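Local structure of dihydroxyacetone kinase (Citrobacter freundii, 1UN8) at residues 435-446 with 456-467. The protein phosphorylates dihydroxyacetone from ATP with a divalent metal ion as cofactor, and carries a phospholipid inside the eight-helix barrel of its C-terminal domain. Numbering follows the deposited sequence.
With MYY ((2R)-3-(phosphonooxy)-2-(tetradecanoyloxy)propyl palmitate), chain C.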
loop_
_atom_site.group_PDB
_atom_site.type_symbol
_atom_site.label_atom_id
_atom_site.label_comp_id
_atom_site.label_asym_id
_atom_site.label_seq_id
_atom_site.Cartn_x
_atom_site.Cartn_y
_atom_site.Cartn_z
ATOM N N LEU A 435 -14.067 2.410 34.865
ATOM C CA LEU A 435 -15.216 3.272 35.068
ATOM C C LEU A 435 -15.312 3.709 36.528
ATOM O O LEU A 435 -15.490 4.891 36.816
ATOM C CB LEU A 435 -16.491 2.554 34.638
ATOM C CG LEU A 435 -16.685 2.404 33.123
ATOM C CD1 LEU A 435 -17.773 1.380 32.821
ATOM C CD2 LEU A 435 -17.057 3.751 32.538
ATOM N N MET A 436 -15.193 2.764 37.453
ATOM C CA MET A 436 -15.259 3.121 38.864
ATOM C C MET A 436 -14.117 4.078 39.245
ATOM O O MET A 436 -14.311 5.001 40.045
ATOM C CB MET A 436 -15.216 1.871 39.757
ATOM C CG MET A 436 -16.503 1.045 39.757
ATOM S SD MET A 436 -18.004 2.061 39.898
ATOM C CE MET A 436 -18.007 2.434 41.628
ATOM N N SER A 437 -12.931 3.865 38.677
ATOM C CA SER A 437 -11.807 4.743 38.974
ATOM C C SER A 437 -12.108 6.129 38.437
ATOM O O SER A 437 -11.800 7.133 39.072
ATOM C CB SER A 437 -10.510 4.210 38.361
ATOM O OG SER A 437 -9.990 3.156 39.158
ATOM N N ILE A 438 -12.707 6.180 37.257
ATOM C CA ILE A 438 -13.082 7.453 36.674
ATOM C C ILE A 438 -14.050 8.163 37.624
ATOM O O ILE A 438 -13.876 9.333 37.964
ATOM C CB ILE A 438 -13.775 7.244 35.328
ATOM C CG1 ILE A 438 -12.737 6.804 34.297
ATOM C CG2 ILE A 438 -14.511 8.513 34.910
ATOM C CD1 ILE A 438 -13.322 6.433 32.965
ATOM N N PHE A 439 -15.070 7.433 38.045
ATOM C CA PHE A 439 -16.085 7.952 38.946
ATOM C C PHE A 439 -15.465 8.630 40.168
ATOM O O PHE A 439 -15.637 9.829 40.383
ATOM C CB PHE A 439 -16.992 6.802 39.397
ATOM C CG PHE A 439 -18.130 7.227 40.291
ATOM C CD1 PHE A 439 -19.261 7.848 39.764
ATOM C CD2 PHE A 439 -18.077 6.982 41.661
ATOM C CE1 PHE A 439 -20.321 8.215 40.580
ATOM C CE2 PHE A 439 -19.133 7.344 42.488
ATOM C CZ PHE A 439 -20.262 7.964 41.945
ATOM N N PHE A 440 -14.745 7.854 40.971
ATOM C CA PHE A 440 -14.139 8.392 42.175
ATOM C C PHE A 440 -13.070 9.465 41.949
ATOM O O PHE A 440 -12.978 10.420 42.724
ATOM C CB PHE A 440 -13.576 7.252 43.022
ATOM C CG PHE A 440 -14.633 6.449 43.734
ATOM C CD1 PHE A 440 -15.034 5.206 43.248
ATOM C CD2 PHE A 440 -15.228 6.939 44.897
ATOM C CE1 PHE A 440 -16.014 4.453 43.910
ATOM C CE2 PHE A 440 -16.213 6.197 45.571
ATOM C CZ PHE A 440 -16.604 4.948 45.074
ATOM N N THR A 441 -12.270 9.318 40.896
ATOM C CA THR A 441 -11.228 10.296 40.604
ATOM C C THR A 441 -11.860 11.658 40.355
ATOM O O THR A 441 -11.453 12.659 40.944
ATOM C CB THR A 441 -10.405 9.884 39.369
ATOM O OG1 THR A 441 -9.784 8.618 39.626
ATOM C CG2 THR A 441 -9.325 10.911 39.070
ATOM N N ALA A 442 -12.858 11.687 39.480
ATOM C CA ALA A 442 -13.560 12.919 39.159
ATOM C C ALA A 442 -14.336 13.421 40.377
ATOM O O ALA A 442 -14.459 14.631 40.585
ATOM C CB ALA A 442 -14.509 12.692 37.995
ATOM N N ALA A 443 -14.859 12.500 41.183
ATOM C CA ALA A 443 -15.610 12.882 42.369
ATOM C C ALA A 443 -14.667 13.509 43.370
ATOM O O ALA A 443 -14.957 14.564 43.935
ATOM C CB ALA A 443 -16.279 11.666 42.989
ATOM N N GLY A 444 -13.537 12.842 43.588
ATOM C CA GLY A 444 -12.549 13.331 44.530
ATOM C C GLY A 444 -12.102 14.728 44.171
ATOM O O GLY A 444 -11.816 15.535 45.049
ATOM N N GLN A 445 -12.046 15.015 42.877
ATOM C CA GLN A 445 -11.627 16.324 42.408
ATOM C C GLN A 445 -12.708 17.380 42.553
ATOM O O GLN A 445 -12.410 18.557 42.753
ATOM C CB GLN A 445 -11.172 16.238 40.954
ATOM C CG GLN A 445 -9.699 15.911 40.827
ATOM C CD GLN A 445 -8.840 16.980 41.462
ATOM O OE1 GLN A 445 -8.786 18.110 40.969
ATOM N NE2 GLN A 445 -8.175 16.637 42.571
ATOM N N LYS A 446 -13.964 16.974 42.444
ATOM C CA LYS A 446 -15.048 17.926 42.583
ATOM C C LYS A 446 -15.067 18.361 44.046
ATOM O O LYS A 446 -15.327 19.522 44.360
ATOM C CB LYS A 446 -16.370 17.278 42.197
ATOM C CG LYS A 446 -17.518 18.261 42.068
ATOM C CD LYS A 446 -17.222 19.330 41.025
ATOM C CE LYS A 446 -18.413 20.257 40.842
ATOM N NZ LYS A 446 -18.124 21.381 39.908
ATOM N N ALA A 456 -20.295 16.113 44.096
ATOM C CA ALA A 456 -19.106 15.425 43.610
ATOM C C ALA A 456 -19.480 14.073 43.001
ATOM O O ALA A 456 -18.975 13.704 41.934
ATOM C CB ALA A 456 -18.103 15.245 44.756
ATOM N N LEU A 457 -20.368 13.346 43.675
ATOM C CA LEU A 457 -20.807 12.041 43.199
ATOM C C LEU A 457 -21.491 12.160 41.851
ATOM O O LEU A 457 -21.351 11.283 41.004
ATOM C CB LEU A 457 -21.751 11.386 44.206
ATOM C CG LEU A 457 -21.092 10.881 45.494
ATOM C CD1 LEU A 457 -22.143 10.316 46.443
ATOM C CD2 LEU A 457 -20.055 9.817 45.150
ATOM N N ASN A 458 -22.225 13.250 41.652
ATOM C CA ASN A 458 -22.908 13.481 40.390
ATOM C C ASN A 458 -21.923 13.815 39.299
ATOM O O ASN A 458 -22.129 13.448 38.150
ATOM C CB ASN A 458 -23.913 14.614 40.517
ATOM C CG ASN A 458 -25.341 14.118 40.501
ATOM O OD1 ASN A 458 -25.844 13.665 39.472
ATOM N ND2 ASN A 458 -26.002 14.188 41.652
ATOM N N THR A 459 -20.853 14.528 39.644
ATOM C CA THR A 459 -19.842 14.859 38.651
ATOM C C THR A 459 -19.175 13.542 38.254
ATOM O O THR A 459 -18.860 13.323 37.081
ATOM C CB THR A 459 -18.785 15.836 39.219
ATOM O OG1 THR A 459 -19.390 17.114 39.439
ATOM C CG2 THR A 459 -17.614 16.000 38.247
ATOM N N GLY A 460 -18.982 12.665 39.241
ATOM C CA GLY A 460 -18.385 11.365 38.975
ATOM C C GLY A 460 -19.228 10.610 37.958
ATOM O O GLY A 460 -18.701 10.007 37.001
ATOM N N LEU A 461 -20.546 10.651 38.168
ATOM C CA LEU A 461 -21.504 9.997 37.281
ATOM C C LEU A 461 -21.425 10.598 35.881
ATOM O O LEU A 461 -21.364 9.884 34.886
ATOM C CB LEU A 461 -22.918 10.173 37.828
ATOM C CG LEU A 461 -24.029 9.564 36.975
ATOM C CD1 LEU A 461 -23.827 8.068 36.852
ATOM C CD2 LEU A 461 -25.378 9.877 37.609
ATOM N N ALA A 462 -21.432 11.925 35.823
ATOM C CA ALA A 462 -21.358 12.656 34.562
ATOM C C ALA A 462 -20.121 12.262 33.743
ATOM O O ALA A 462 -20.190 12.114 32.524
ATOM C CB ALA A 462 -21.335 14.164 34.845
ATOM N N GLN A 463 -18.987 12.108 34.422
ATOM C CA GLN A 463 -17.757 11.735 33.744
ATOM C C GLN A 463 -17.817 10.270 33.327
ATOM O O GLN A 463 -17.350 9.896 32.251
ATOM C CB GLN A 463 -16.556 11.997 34.660
ATOM C CG GLN A 463 -16.343 13.478 34.924
ATOM C CD GLN A 463 -16.267 14.276 33.629
ATOM O OE1 GLN A 463 -17.239 14.920 33.228
ATOM N NE2 GLN A 463 -15.100 14.257 32.982
ATOM N N MET A 464 -18.405 9.441 34.175
ATOM C CA MET A 464 -18.517 8.035 33.853
ATOM C C MET A 464 -19.349 7.898 32.570
ATOM O O MET A 464 -19.053 7.074 31.700
ATOM C CB MET A 464 -19.167 7.295 35.019
ATOM C CG MET A 464 -19.231 5.796 34.856
ATOM S SD MET A 464 -19.331 4.977 36.456
ATOM C CE MET A 464 -20.913 5.567 37.023
ATOM N N LYS A 465 -20.371 8.736 32.435
ATOM C CA LYS A 465 -21.234 8.684 31.253
ATOM C C LYS A 465 -20.540 9.190 29.998
ATOM O O LYS A 465 -20.696 8.620 28.920
ATOM C CB LYS A 465 -22.514 9.496 31.487
ATOM C CG LYS A 465 -23.396 8.934 32.594
ATOM C CD LYS A 465 -24.553 9.862 32.938
ATOM C CE LYS A 465 -25.487 10.045 31.759
ATOM N NZ LYS A 465 -26.708 10.794 32.163
ATOM N N PHE A 466 -19.769 10.261 30.138
ATOM C CA PHE A 466 -19.071 10.837 29.002
ATOM C C PHE A 466 -18.115 9.845 28.344
ATOM O O PHE A 466 -18.148 9.647 27.134
ATOM C CB PHE A 466 -18.283 12.076 29.433
ATOM C CG PHE A 466 -17.570 12.739 28.298
ATOM C CD1 PHE A 466 -18.258 13.590 27.431
ATOM C CD2 PHE A 466 -16.229 12.449 28.041
ATOM C CE1 PHE A 466 -17.624 14.142 26.319
ATOM C CE2 PHE A 466 -15.582 12.995 26.932
ATOM C CZ PHE A 466 -16.286 13.846 26.067
ATOM N N TYR A 467 -17.265 9.225 29.153
ATOM C CA TYR A 467 -16.288 8.272 28.646
ATOM C C TYR A 467 -16.921 6.915 28.373
ATOM O O TYR A 467 -16.662 6.296 27.343
ATOM C CB TYR A 467 -15.141 8.108 29.653
ATOM C CG TYR A 467 -14.405 9.390 29.970
ATOM C CD1 TYR A 467 -14.144 9.755 31.287
ATOM C CD2 TYR A 467 -13.979 10.243 28.953
ATOM C CE1 TYR A 467 -13.480 10.945 31.587
ATOM C CE2 TYR A 467 -13.312 11.428 29.239
ATOM C CZ TYR A 467 -13.068 11.775 30.558
ATOM O OH TYR A 467 -12.428 12.957 30.856
HETATM C C38 MYY C . -16.685 -1.247 43.242
HETATM C C37 MYY C . -16.128 -1.058 44.655
HETATM C C36 MYY C . -16.351 0.373 45.152
HETATM C C35 MYY C . -15.828 0.560 46.579
HETATM C C34 MYY C . -16.174 1.951 47.118
HETATM C C33 MYY C . -15.683 2.183 48.550
HETATM C C32 MYY C . -16.017 3.598 49.036
HETATM C C31 MYY C . -17.522 3.803 49.224
HETATM C C30 MYY C . -17.947 5.275 49.297
HETATM C C29 MYY C . -17.623 5.995 50.611
HETATM C C28 MYY C . -18.431 7.294 50.700
HETATM C C27 MYY C . -18.218 8.071 52.002
HETATM C C26 MYY C . -19.275 9.163 52.205
HETATM C C25 MYY C . -19.030 9.939 53.505
HETATM C C24 MYY C . -20.314 10.376 54.211
HETATM C C23 MYY C . -20.771 11.817 53.942
HETATM O O10 MYY C . -20.455 12.402 52.905
HETATM O O8 MYY C . -21.522 12.442 54.888
HETATM C C6 MYY C . -21.957 13.754 54.485
HETATM C C5 MYY C . -23.357 13.682 53.885
HETATM C C4 MYY C . -24.343 14.562 54.671
HETATM O O6 MYY C . -24.238 14.413 56.097
HETATM P P MYY C . -24.856 13.160 56.913
HETATM O O4 MYY C . -24.335 11.819 56.183
HETATM O O3 MYY C . -24.120 13.214 58.349
HETATM O O5 MYY C . -26.331 13.201 57.061
HETATM O O7 MYY C . -23.761 12.306 53.741
HETATM C C7 MYY C . -24.710 12.149 52.775
HETATM O O9 MYY C . -25.163 13.114 52.163
HETATM C C8 MYY C . -25.225 10.733 52.492
HETATM C C9 MYY C . -24.952 10.339 51.040
HETATM C C10 MYY C . -24.179 9.020 50.946
HETATM C C11 MYY C . -23.914 8.608 49.496
HETATM C C12 MYY C . -23.074 7.330 49.441
HETATM C C13 MYY C . -22.719 6.936 48.006
HETATM C C14 MYY C . -21.639 5.854 48.051
HETATM C C15 MYY C . -21.082 5.503 46.671
HETATM C C16 MYY C . -21.927 4.455 45.946
HETATM C C17 MYY C . -21.096 3.816 44.831
HETATM C C18 MYY C . -21.683 2.465 44.416
HETATM C C19 MYY C . -20.714 1.687 43.522
HETATM C C20 MYY C . -21.219 0.265 43.266
#
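Phe439 enters helix 456-467 as a knob into the hole formed by Leu457, Gly460, Leu461 and Met464, joining two consecutive helices of the eight-helix barrel of the C-terminal domain, which belongs to the DhaL family. The segment axes run at 138° to each other and approach to 7.3 Å; the CA atoms of Phe439 and Gly460 are 4.1 Å apart, the backbones being close here at a residue without a side chain. The knob can be followed atom by atom. CB of Phe439 lies beside the sulfur of Met464, and with CG anti to the backbone N (chi1 -177°) the ring extends across the partner helix. CD1 of Phe439 rests 3.3 Å from C of Gly460, while CE1 lies against O of Leu457 and N of Leu461, backbone atoms already joined by their own helical hydrogen bond. Farther out, CZ of Phe439 meets CD2 of Leu457 at 3.7 Å. Met464, one wall of the hole, holds its SD 5.3 Å from the Phe439 ring centroid and 55° off the normal, an oblique Met-aromatic contact, and its CG packs on CD2 of Leu435.

Toward the second subunit, Ile438 brings CG2 to the edge of the Tyr467 ring, in its plane; the hydroxyl of Tyr467 and NE2 of Gln463 both hydrogen-bond to OE1 of Glu123 of the second subunit. On the lipid side, the branches of Leu457 divide the work: CD2 touches the Phe439 ring, whereas CD1 lies 3.8 Å from C13 of the tetradecanoyl chain of the phospholipid.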